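Local coordinates for probable benzoylformate decarboxylase (Rhodococcus jostii, PDB 7ORX), which belongs to the thiamine diphosphate-dependent enzymes and holds thiamine diphosphate between the N-terminal domain of one subunit and residues of a second subunit, at residues Thr22-Pro27 against Ser55-Tyr60; Gly47-Ala52 against Ser78-Gly83; Thr68-His73 against Leu95-Gly100. All coordinates share one frame; numbering follows the deposited sequence.

All three contacts are buried and lie in the N-terminal thiamine diphosphate-binding domain; their differences follow their place in the fold. Interaction 1 (Thr22-Pro27 with Ser55-Tyr60) is apolar and fits helix 50-64 to the sheet. Interaction 3 (Thr68-His73 with Leu95-Gly100) sets strand beside strand within that sheet and rests on backbone hydrogen bonds, with strand 22-25 continuing the bonding beside strand 68-73. Interaction 2 (Gly47-Ala52 with Ser78-Gly83) is small and polar, where the start of the helix used by interaction 1 faces a turn at the ligand. Leu72 of interaction 3 packs against Glu50 and Ala81 of interaction 2, while Val70 meets Ala57 of interaction 1.

Interaction 1 (Thr22-Pro27 against Ser55-Tyr60); sequences TVFGNP and SMADGY. With TPP (thiamine diphosphate), chain K.
Phe24 carries this contact, reaching from strand 22-25 onto the helix turn that bears Met56, Ala57 and Tyr60. Its CB begins against Ala57 CB, 4.1 Å away. With CG anti to the carbonyl carbon (chi1 -63°), the ring is laid along the helix surface, and Ala57 CA stands over the ring centre, 3.9 Å from the centroid, in a CH-pi contact. Further out the two ortho carbons have different neighbours: CD1 lies near Ala57 CB, whereas CD2 meets Met56 CE at 3.7 Å. That methionine methyl lies near the ring plane, brought there by the bend of the methionine chain at its last torsion. At the tip, Phe24 CZ abuts Tyr60 CG at 3.5 Å. The two rings are oblique, with centroids 5.3 Å apart and planes at 58°, a geometry that fits neither a stack nor an edge-to-face pair. Tyr60 reaches on past Phe24 to Thr22, whose CG2 lies 4.2 Å above the tyrosine ring plane, toward the rim.

Val45 and Leu418 also pack on Phe24, and Pro411 and Val414 on Met56, so helix 409-418 also borders the contact. Beyond the strand the chain turns into the thiamine diphosphate site, where Pro27 O lies 3.5 Å from C7' of the ligand.

The short strand and helix axes approach to 8.7 Å and run nearly antiparallel, at 153°. Helix 50-64 joins strand 43-46 to strand 68-73, and strand 22-25 lies between those two in the sheet. Phe24 thus packs the helix of a beta-alpha-beta crossover against the strand it passes over, as in the alpha/beta sandwich of a thiamine diphosphate-binding domain.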
loop_
_atom_site.group_PDB
_atom_site.type_symbol
_atom_site.label_atom_id
_atom_site.label_comp_id
_atom_site.label_asym_id
_atom_site.label_seq_id
_atom_site.Cartn_x
_atom_site.Cartn_y
_atom_site.Cartn_z
ATOM N N THR C 22 5.637 10.258 -29.574
ATOM C CA THR C 22 4.326 9.659 -29.863
ATOM C C THR C 22 3.584 9.448 -28.555
ATOM O O THR C 22 4.096 8.755 -27.695
ATOM C CB THR C 22 4.513 8.355 -30.634
ATOM O OG1 THR C 22 5.332 8.676 -31.750
ATOM C CG2 THR C 22 3.208 7.746 -31.083
ATOM N N VAL C 23 2.422 10.041 -28.410
ATOM C CA VAL C 23 1.680 10.056 -27.120
ATOM C C VAL C 23 0.312 9.359 -27.318
ATOM O O VAL C 23 -0.454 9.778 -28.209
ATOM C CB VAL C 23 1.527 11.511 -26.659
ATOM C CG1 VAL C 23 0.805 11.622 -25.334
ATOM C CG2 VAL C 23 2.856 12.184 -26.612
ATOM N N PHE C 24 0.008 8.335 -26.543
ATOM C CA PHE C 24 -1.283 7.616 -26.622
ATOM C C PHE C 24 -2.157 8.158 -25.497
ATOM O O PHE C 24 -1.612 8.291 -24.418
ATOM C CB PHE C 24 -1.001 6.121 -26.542
ATOM C CG PHE C 24 -0.163 5.591 -27.684
ATOM C CD1 PHE C 24 1.224 5.672 -27.664
ATOM C CD2 PHE C 24 -0.763 5.027 -28.793
ATOM C CE1 PHE C 24 1.976 5.163 -28.712
ATOM C CE2 PHE C 24 -0.000 4.528 -29.836
ATOM C CZ PHE C 24 1.370 4.595 -29.794
ATOM N N GLY C 25 -3.415 8.517 -25.723
ATOM C CA GLY C 25 -4.182 9.216 -24.687
ATOM C C GLY C 25 -5.682 9.021 -24.838
ATOM O O GLY C 25 -6.164 8.687 -25.933
ATOM N N ASN C 26 -6.402 9.141 -23.734
ATOM C CA ASN C 26 -7.821 9.505 -23.711
ATOM C C ASN C 26 -7.932 10.677 -22.747
ATOM O O ASN C 26 -7.659 10.533 -21.559
ATOM C CB ASN C 26 -8.712 8.362 -23.242
ATOM C CG ASN C 26 -10.190 8.717 -23.334
ATOM O OD1 ASN C 26 -10.797 9.137 -22.339
ATOM N ND2 ASN C 26 -10.752 8.578 -24.529
ATOM N N PRO C 27 -8.348 11.857 -23.239
ATOM C CA PRO C 27 -8.233 13.111 -22.505
ATOM C C PRO C 27 -9.355 13.437 -21.517
ATOM O O PRO C 27 -10.393 12.825 -21.633
ATOM C CB PRO C 27 -8.332 14.113 -23.655
ATOM C CG PRO C 27 -9.355 13.493 -24.529
ATOM C CD PRO C 27 -8.996 12.028 -24.550
ATOM N N SER C 55 -3.007 -0.595 -24.216
ATOM C CA SER C 55 -2.634 -1.780 -25.031
ATOM C C SER C 55 -2.053 -1.356 -26.390
ATOM O O SER C 55 -1.097 -2.015 -26.830
ATOM C CB SER C 55 -3.805 -2.686 -25.210
ATOM O OG SER C 55 -4.095 -3.395 -24.020
ATOM N N MET C 56 -2.587 -0.305 -27.032
ATOM C CA MET C 56 -1.995 0.278 -28.265
ATOM C C MET C 56 -0.551 0.723 -27.961
ATOM O O MET C 56 0.355 0.438 -28.757
ATOM C CB MET C 56 -2.795 1.485 -28.765
ATOM C CG MET C 56 -3.861 1.152 -29.760
ATOM S SD MET C 56 -5.094 2.499 -30.047
ATOM C CE MET C 56 -3.920 3.787 -30.375
ATOM N N ALA C 57 -0.354 1.421 -26.835
ATOM C CA ALA C 57 0.952 1.940 -26.424
ATOM C C ALA C 57 1.882 0.750 -26.256
ATOM O O ALA C 57 3.018 0.821 -26.698
ATOM C CB ALA C 57 0.801 2.724 -25.153
ATOM N N ASP C 58 1.357 -0.323 -25.667
ATOM C CA ASP C 58 2.141 -1.549 -25.367
ATOM C C ASP C 58 2.631 -2.126 -26.702
ATOM O O ASP C 58 3.840 -2.376 -26.845
ATOM C CB ASP C 58 1.321 -2.537 -24.529
ATOM C CG ASP C 58 2.161 -3.557 -23.749
ATOM O OD1 ASP C 58 3.395 -3.361 -23.674
ATOM O OD2 ASP C 58 1.594 -4.577 -23.222
ATOM N N GLY C 59 1.723 -2.309 -27.663
ATOM C CA GLY C 59 2.106 -2.861 -28.964
ATOM C C GLY C 59 3.165 -2.000 -29.616
ATOM O O GLY C 59 4.136 -2.529 -30.180
ATOM N N TYR C 60 2.977 -0.695 -29.557
ATOM C CA TYR C 60 3.914 0.263 -30.187
ATOM C C TYR C 60 5.305 0.066 -29.553
ATOM O O TYR C 60 6.330 -0.004 -30.242
ATOM C CB TYR C 60 3.383 1.683 -30.013
ATOM C CG TYR C 60 4.192 2.697 -30.759
ATOM C CD1 TYR C 60 5.282 3.297 -30.165
ATOM C CD2 TYR C 60 3.874 3.039 -32.062
ATOM C CE1 TYR C 60 6.055 4.204 -30.854
ATOM C CE2 TYR C 60 4.642 3.949 -32.762
ATOM C CZ TYR C 60 5.726 4.557 -32.142
ATOM O OH TYR C 60 6.474 5.466 -32.814
HETATM N "N1'" TPP K . -12.293 8.952 -19.413
HETATM C "C2'" TPP K . -13.025 8.569 -18.359
HETATM C CM2 TPP K . -13.019 7.122 -17.993
HETATM N "N3'" TPP K . -13.758 9.383 -17.598
HETATM C "C4'" TPP K . -13.767 10.686 -17.917
HETATM N "N4'" TPP K . -14.499 11.496 -17.130
HETATM C "C5'" TPP K . -13.042 11.185 -19.022
HETATM C "C6'" TPP K . -12.307 10.256 -19.734
HETATM C "C7'" TPP K . -13.052 12.649 -19.393
HETATM N N3 TPP K . -14.359 13.102 -19.892
HETATM C C2 TPP K . -15.274 13.655 -19.097
HETATM S S1 TPP K . -16.348 14.622 -19.998
HETATM C C5 TPP K . -15.854 13.792 -21.446
HETATM C C4 TPP K . -14.758 13.027 -21.232
HETATM C CM4 TPP K . -14.036 12.198 -22.252
HETATM C C6 TPP K . -16.630 13.948 -22.729
HETATM C C7 TPP K . -17.640 12.833 -22.965
HETATM O O7 TPP K . -18.318 13.061 -24.234
HETATM P PA TPP K . -19.907 12.817 -24.386
HETATM O O1A TPP K . -20.320 11.653 -23.550
HETATM O O2A TPP K . -20.088 12.862 -25.864
HETATM O O3A TPP K . -20.614 14.075 -23.700
HETATM P PB TPP K . -20.880 15.549 -24.253
HETATM O O1B TPP K . -22.313 15.910 -23.899
HETATM O O2B TPP K . -19.883 16.408 -23.533
HETATM O O3B TPP K . -20.636 15.480 -25.739
#

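Interaction 2 (Gly47-Ala52 against Ser78-Gly83); sequences GLHEGA and SGNAMG. With TPP (thiamine diphosphate), chain K.
Glu50 and Asn80 meet in the part of the thiamine diphosphate site that receives the aminopyrimidine ring, where the first turn of helix 50-64 faces the type I turn Gly79-Met82. The direct polar link is Asn80 ND2 to Glu50 OE1, a hydrogen bond of 3.3 Å with an N-H...O angle of 157°. Its geometry differs at the two ends: the acceptor lies close to the asparagine amide plane, but the donor approaches 56° out of the carboxylate plane. The glutamate chain bends at chi2 (82°), and its two oxygens have different neighbours. While OE1 takes the asparagine, OE2 points to thiamine diphosphate and lies 2.7 Å from N1'. The amide nitrogen of Asn80 also flanks the ligand, with ND2 3.5 Å from the methyl carbon CM2, so both side chains border the same end of the pyrimidine.

Behind these polar tips the packing is light. Glu50 CB rests 4.0 Å from Asn80 CB, and the backbones come close where Gly51 CA lies 4.5 Å from Ala81 CA. A water adds a second link: it donates to Asn80 O at 2.6 Å and is hydrogen-bonded at 3.3 Å to NE2 of His49, the N-cap residue of the helix.

The setting is a subunit interface. The His49 ring meets His49 of the second subunit, Glu50 packs on Tyr436 of that subunit, and thiamine diphosphate is also hydrogen-bonded to Gly404, Ser433 and other residues there. A glutamate placed against N1' of the pyrimidine, in a site shared by two subunits, is a hallmark of thiamine diphosphate-dependent enzymes.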
loop_
_atom_site.group_PDB
_atom_site.type_symbol
_atom_site.label_atom_id
_atom_site.label_comp_id
_atom_site.label_asym_id
_atom_site.label_seq_id
_atom_site.Cartn_x
_atom_site.Cartn_y
_atom_site.Cartn_z
ATOM N N GLY C 47 -7.431 7.069 -28.168
ATOM C CA GLY C 47 -8.224 5.836 -28.029
ATOM C C GLY C 47 -9.479 6.137 -27.227
ATOM O O GLY C 47 -9.415 7.038 -26.362
ATOM N N LEU C 48 -10.614 5.488 -27.546
ATOM C CA LEU C 48 -11.938 5.862 -26.964
ATOM C C LEU C 48 -12.110 5.297 -25.551
ATOM O O LEU C 48 -13.155 5.598 -24.933
ATOM C CB LEU C 48 -13.039 5.343 -27.872
ATOM C CG LEU C 48 -12.962 5.843 -29.292
ATOM C CD1 LEU C 48 -14.033 5.201 -30.103
ATOM C CD2 LEU C 48 -13.166 7.312 -29.345
ATOM N N HIS C 49 -11.101 4.571 -25.066
ATOM C CA HIS C 49 -11.159 3.705 -23.877
ATOM C C HIS C 49 -9.705 3.496 -23.441
ATOM O O HIS C 49 -8.837 3.347 -24.301
ATOM C CB HIS C 49 -11.936 2.427 -24.227
ATOM C CG HIS C 49 -12.077 1.513 -23.071
ATOM N ND1 HIS C 49 -12.960 1.785 -22.046
ATOM C CD2 HIS C 49 -11.406 0.400 -22.710
ATOM C CE1 HIS C 49 -12.825 0.890 -21.075
ATOM N NE2 HIS C 49 -11.860 0.027 -21.456
ATOM N N GLU C 50 -9.432 3.571 -22.146
ATOM C CA GLU C 50 -8.046 3.709 -21.628
ATOM C C GLU C 50 -7.319 2.379 -21.771
ATOM O O GLU C 50 -6.107 2.392 -21.983
ATOM C CB GLU C 50 -8.083 4.171 -20.180
ATOM C CG GLU C 50 -8.591 5.586 -20.034
ATOM C CD GLU C 50 -10.108 5.830 -20.037
ATOM O OE1 GLU C 50 -10.919 4.843 -20.218
ATOM O OE2 GLU C 50 -10.510 7.032 -19.867
ATOM N N GLY C 51 -8.031 1.269 -21.634
ATOM C CA GLY C 51 -7.446 -0.071 -21.833
ATOM C C GLY C 51 -6.943 -0.265 -23.255
ATOM O O GLY C 51 -5.839 -0.826 -23.454
ATOM N N ALA C 52 -7.698 0.224 -24.220
ATOM C CA ALA C 52 -7.292 0.252 -25.634
ATOM C C ALA C 52 -6.076 1.166 -25.791
ATOM O O ALA C 52 -5.092 0.727 -26.407
ATOM C CB ALA C 52 -8.462 0.707 -26.478
ATOM N N SER C 78 -7.220 6.083 -15.220
ATOM C CA SER C 78 -6.083 5.230 -14.771
ATOM C C SER C 78 -6.585 3.826 -14.415
ATOM O O SER C 78 -5.931 2.846 -14.857
ATOM C CB SER C 78 -5.322 5.867 -13.617
ATOM O OG SER C 78 -4.702 7.021 -14.102
ATOM N N GLY C 79 -7.664 3.747 -13.626
ATOM C CA GLY C 79 -8.300 2.492 -13.196
ATOM C C GLY C 79 -8.699 1.633 -14.401
ATOM O O GLY C 79 -8.419 0.413 -14.379
ATOM N N ASN C 80 -9.308 2.227 -15.439
ATOM C CA ASN C 80 -9.740 1.512 -16.665
ATOM C C ASN C 80 -8.542 0.811 -17.345
ATOM O O ASN C 80 -8.792 -0.171 -18.130
ATOM C CB ASN C 80 -10.529 2.448 -17.593
ATOM C CG ASN C 80 -11.992 2.615 -17.192
ATOM O OD1 ASN C 80 -12.549 1.840 -16.408
ATOM N ND2 ASN C 80 -12.649 3.609 -17.756
ATOM N N ALA C 81 -7.288 1.218 -17.032
ATOM C CA ALA C 81 -6.042 0.717 -17.675
ATOM C C ALA C 81 -5.294 -0.336 -16.828
ATOM O O ALA C 81 -4.313 -0.910 -17.322
ATOM C CB ALA C 81 -5.168 1.887 -18.012
ATOM N N MET C 82 -5.745 -0.631 -15.616
ATOM C CA MET C 82 -5.056 -1.571 -14.696
ATOM C C MET C 82 -4.937 -2.952 -15.312
ATOM O O MET C 82 -3.883 -3.555 -15.211
ATOM C CB MET C 82 -5.820 -1.665 -13.384
ATOM C CG MET C 82 -5.767 -0.352 -12.631
ATOM S SD MET C 82 -4.790 -0.514 -11.153
ATOM C CE MET C 82 -3.196 -0.950 -11.866
ATOM N N GLY C 83 -6.003 -3.440 -15.936
ATOM C CA GLY C 83 -6.010 -4.757 -16.605
ATOM C C GLY C 83 -4.917 -4.827 -17.649
ATOM O O GLY C 83 -4.081 -5.775 -17.611
HETATM N "N1'" TPP K . -12.293 8.952 -19.413
HETATM C "C2'" TPP K . -13.025 8.569 -18.359
HETATM C CM2 TPP K . -13.019 7.122 -17.993
HETATM N "N3'" TPP K . -13.758 9.383 -17.598
HETATM C "C4'" TPP K . -13.767 10.686 -17.917
HETATM N "N4'" TPP K . -14.499 11.496 -17.130
HETATM C "C5'" TPP K . -13.042 11.185 -19.022
HETATM C "C6'" TPP K . -12.307 10.256 -19.734
HETATM C "C7'" TPP K . -13.052 12.649 -19.393
HETATM N N3 TPP K . -14.359 13.102 -19.892
HETATM C C2 TPP K . -15.274 13.655 -19.097
HETATM S S1 TPP K . -16.348 14.622 -19.998
HETATM C C5 TPP K . -15.854 13.792 -21.446
HETATM C C4 TPP K . -14.758 13.027 -21.232
HETATM C CM4 TPP K . -14.036 12.198 -22.252
HETATM C C6 TPP K . -16.630 13.948 -22.729
HETATM C C7 TPP K . -17.640 12.833 -22.965
HETATM O O7 TPP K . -18.318 13.061 -24.234
HETATM P PA TPP K . -19.907 12.817 -24.386
HETATM O O1A TPP K . -20.320 11.653 -23.550
HETATM O O2A TPP K . -20.088 12.862 -25.864
HETATM O O3A TPP K . -20.614 14.075 -23.700
HETATM P PB TPP K . -20.880 15.549 -24.253
HETATM O O1B TPP K . -22.313 15.910 -23.899
HETATM O O2B TPP K . -19.883 16.408 -23.533
HETATM O O3B TPP K . -20.636 15.480 -25.739
HETATM O O HOH W 1 -11.097 -1.381 -18.622
#

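Interaction 3 (Thr68-His73 against Leu95-Gly100); sequences TLVNLH and LVVTAG. With TPP (thiamine diphosphate), chain K.
Thr68, Val70 and Leu72 exchange five backbone hydrogen bonds with Val96, Thr98 and Gly100, the alternating pattern of a parallel strand pair. The series begins with Val96 N to Thr68 O, 2.9 Å and almost straight at 177°. Val70 N then gives to Val96 O, Thr98 N to Val70 O and Leu72 N to Thr98 O, before Gly100 N closes the series on Leu72 O at 3.1 Å. The strand axes differ by 25° in direction. Thr98 OG1 sits between the backbone N and the carbonyl carbon (chi1 71°), which turns the hydroxyl toward strand 68-73. There it lies 3.2 Å from Asn71 OD1 and equally near Val70 O.

Outside this polar seam, the side chains pack separately on the two faces. On the face of Leu69, Asn71, Val96 and Thr98, Leu69 CD1 reaches across to Thr98 CG2 at 3.8 Å and to Val96 CG1 at 4.1 Å. On the other face Leu72 CD1 crosses obliquely to Val97 CG1, 3.5 Å away. This second face lies beneath helix 50-64, with Leu95 touching Leu54.

Strand 68-73 brings His73 to thiamine diphosphate: C7' of the ligand stands over one face of the imidazole, offset toward the rim, and His73 CD2 is 3.5 Å from C4' of the pyrimidine. His73 ND1 is also hydrogen-bonded to Glu31 OE2, which would limit rotation of the ring. Two inner strands of a parallel alpha/beta sheet, joined through helices 74-79 and 82-90 and delivering a ligand-contacting residue at the C-terminal end, are characteristic of the N-terminal thiamine diphosphate-binding domain.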
loop_
_atom_site.group_PDB
_atom_site.type_symbol
_atom_site.label_atom_id
_atom_site.label_comp_id
_atom_site.label_asym_id
_atom_site.label_seq_id
_atom_site.Cartn_x
_atom_site.Cartn_y
_atom_site.Cartn_z
ATOM N N THR C 68 7.648 4.494 -24.083
ATOM C CA THR C 68 6.483 5.070 -24.817
ATOM C C THR C 68 5.547 5.803 -23.875
ATOM O O THR C 68 5.300 5.274 -22.815
ATOM C CB THR C 68 5.718 3.952 -25.532
ATOM O OG1 THR C 68 6.660 3.387 -26.438
ATOM C CG2 THR C 68 4.487 4.409 -26.281
ATOM N N LEU C 69 5.023 6.946 -24.281
ATOM C CA LEU C 69 4.303 7.838 -23.342
ATOM C C LEU C 69 2.804 7.588 -23.448
ATOM O O LEU C 69 2.277 7.573 -24.541
ATOM C CB LEU C 69 4.646 9.297 -23.677
ATOM C CG LEU C 69 4.088 10.351 -22.723
ATOM C CD1 LEU C 69 4.568 10.141 -21.289
ATOM C CD2 LEU C 69 4.502 11.737 -23.199
ATOM N N VAL C 70 2.137 7.473 -22.324
ATOM C CA VAL C 70 0.657 7.354 -22.258
ATOM C C VAL C 70 0.152 8.523 -21.414
ATOM O O VAL C 70 0.858 8.863 -20.486
ATOM C CB VAL C 70 0.302 6.008 -21.623
ATOM C CG1 VAL C 70 -1.183 5.872 -21.417
ATOM C CG2 VAL C 70 0.889 4.859 -22.428
ATOM N N ASN C 71 -1.015 9.094 -21.699
ATOM C CA ASN C 71 -1.583 10.191 -20.890
ATOM C C ASN C 71 -3.056 9.887 -20.617
ATOM O O ASN C 71 -3.880 9.881 -21.550
ATOM C CB ASN C 71 -1.370 11.528 -21.584
ATOM C CG ASN C 71 -1.893 12.703 -20.786
ATOM O OD1 ASN C 71 -1.696 12.789 -19.575
ATOM N ND2 ASN C 71 -2.567 13.618 -21.462
ATOM N N LEU C 72 -3.419 9.663 -19.366
ATOM C CA LEU C 72 -4.763 9.193 -18.984
ATOM C C LEU C 72 -5.407 10.215 -18.059
ATOM O O LEU C 72 -4.711 11.119 -17.572
ATOM C CB LEU C 72 -4.603 7.863 -18.253
ATOM C CG LEU C 72 -3.977 6.748 -19.073
ATOM C CD1 LEU C 72 -3.696 5.525 -18.197
ATOM C CD2 LEU C 72 -4.879 6.375 -20.238
ATOM N N HIS C 73 -6.687 10.008 -17.775
ATOM C CA HIS C 73 -7.538 10.955 -17.027
ATOM C C HIS C 73 -7.773 10.475 -15.596
ATOM O O HIS C 73 -8.642 9.633 -15.406
ATOM C CB HIS C 73 -8.870 11.202 -17.742
ATOM C CG HIS C 73 -9.754 12.060 -16.907
ATOM N ND1 HIS C 73 -9.394 13.377 -16.540
ATOM C CD2 HIS C 73 -10.900 11.776 -16.260
ATOM C CE1 HIS C 73 -10.318 13.876 -15.751
ATOM N NE2 HIS C 73 -11.257 12.912 -15.571
ATOM N N LEU C 95 6.450 1.296 -20.622
ATOM C CA LEU C 95 5.410 2.350 -20.708
ATOM C C LEU C 95 5.649 3.373 -19.602
ATOM O O LEU C 95 5.791 2.989 -18.418
ATOM C CB LEU C 95 4.021 1.752 -20.499
ATOM C CG LEU C 95 3.615 0.649 -21.471
ATOM C CD1 LEU C 95 2.133 0.278 -21.260
ATOM C CD2 LEU C 95 3.836 1.082 -22.909
ATOM N N VAL C 96 5.590 4.644 -19.953
ATOM C CA VAL C 96 5.620 5.766 -18.981
ATOM C C VAL C 96 4.204 6.333 -18.928
ATOM O O VAL C 96 3.795 6.991 -19.878
ATOM C CB VAL C 96 6.627 6.796 -19.474
ATOM C CG1 VAL C 96 6.671 7.960 -18.523
ATOM C CG2 VAL C 96 7.982 6.162 -19.694
ATOM N N VAL C 97 3.450 6.036 -17.895
ATOM C CA VAL C 97 2.023 6.425 -17.876
ATOM C C VAL C 97 1.889 7.661 -17.000
ATOM O O VAL C 97 2.077 7.521 -15.800
ATOM C CB VAL C 97 1.198 5.274 -17.298
ATOM C CG1 VAL C 97 -0.288 5.590 -17.266
ATOM C CG2 VAL C 97 1.483 3.980 -18.027
ATOM N N THR C 98 1.573 8.820 -17.579
ATOM C CA THR C 98 1.216 10.050 -16.834
ATOM C C THR C 98 -0.315 10.166 -16.726
ATOM O O THR C 98 -1.032 9.871 -17.686
ATOM C CB THR C 98 1.810 11.281 -17.510
ATOM O OG1 THR C 98 1.086 11.483 -18.721
ATOM C CG2 THR C 98 3.279 11.126 -17.842
ATOM N N ALA C 99 -0.801 10.623 -15.581
ATOM C CA ALA C 99 -2.231 10.866 -15.339
ATOM C C ALA C 99 -2.410 12.319 -14.898
ATOM O O ALA C 99 -1.631 12.791 -14.092
ATOM C CB ALA C 99 -2.713 9.900 -14.290
ATOM N N GLY C 100 -3.404 13.010 -15.432
ATOM C CA GLY C 100 -3.850 14.301 -14.897
ATOM C C GLY C 100 -4.397 14.160 -13.485
ATOM O O GLY C 100 -5.101 13.196 -13.172
HETATM N "N1'" TPP K . -12.293 8.952 -19.413
HETATM C "C2'" TPP K . -13.025 8.569 -18.359
HETATM C CM2 TPP K . -13.019 7.122 -17.993
HETATM N "N3'" TPP K . -13.758 9.383 -17.598
HETATM C "C4'" TPP K . -13.767 10.686 -17.917
HETATM N "N4'" TPP K . -14.499 11.496 -17.130
HETATM C "C5'" TPP K . -13.042 11.185 -19.022
HETATM C "C6'" TPP K . -12.307 10.256 -19.734
HETATM C "C7'" TPP K . -13.052 12.649 -19.393
HETATM N N3 TPP K . -14.359 13.102 -19.892
HETATM C C2 TPP K . -15.274 13.655 -19.097
HETATM S S1 TPP K . -16.348 14.622 -19.998
HETATM C C5 TPP K . -15.854 13.792 -21.446
HETATM C C4 TPP K . -14.758 13.027 -21.232
HETATM C CM4 TPP K . -14.036 12.198 -22.252
HETATM C C6 TPP K . -16.630 13.948 -22.729
HETATM C C7 TPP K . -17.640 12.833 -22.965
HETATM O O7 TPP K . -18.318 13.061 -24.234
HETATM P PA TPP K . -19.907 12.817 -24.386
HETATM O O1A TPP K . -20.320 11.653 -23.550
HETATM O O2A TPP K . -20.088 12.862 -25.864
HETATM O O3A TPP K . -20.614 14.075 -23.700
HETATM P PB TPP K . -20.880 15.549 -24.253
HETATM O O1B TPP K . -22.313 15.910 -23.899
HETATM O O2B TPP K . -19.883 16.408 -23.533
HETATM O O3B TPP K . -20.636 15.480 -25.739
#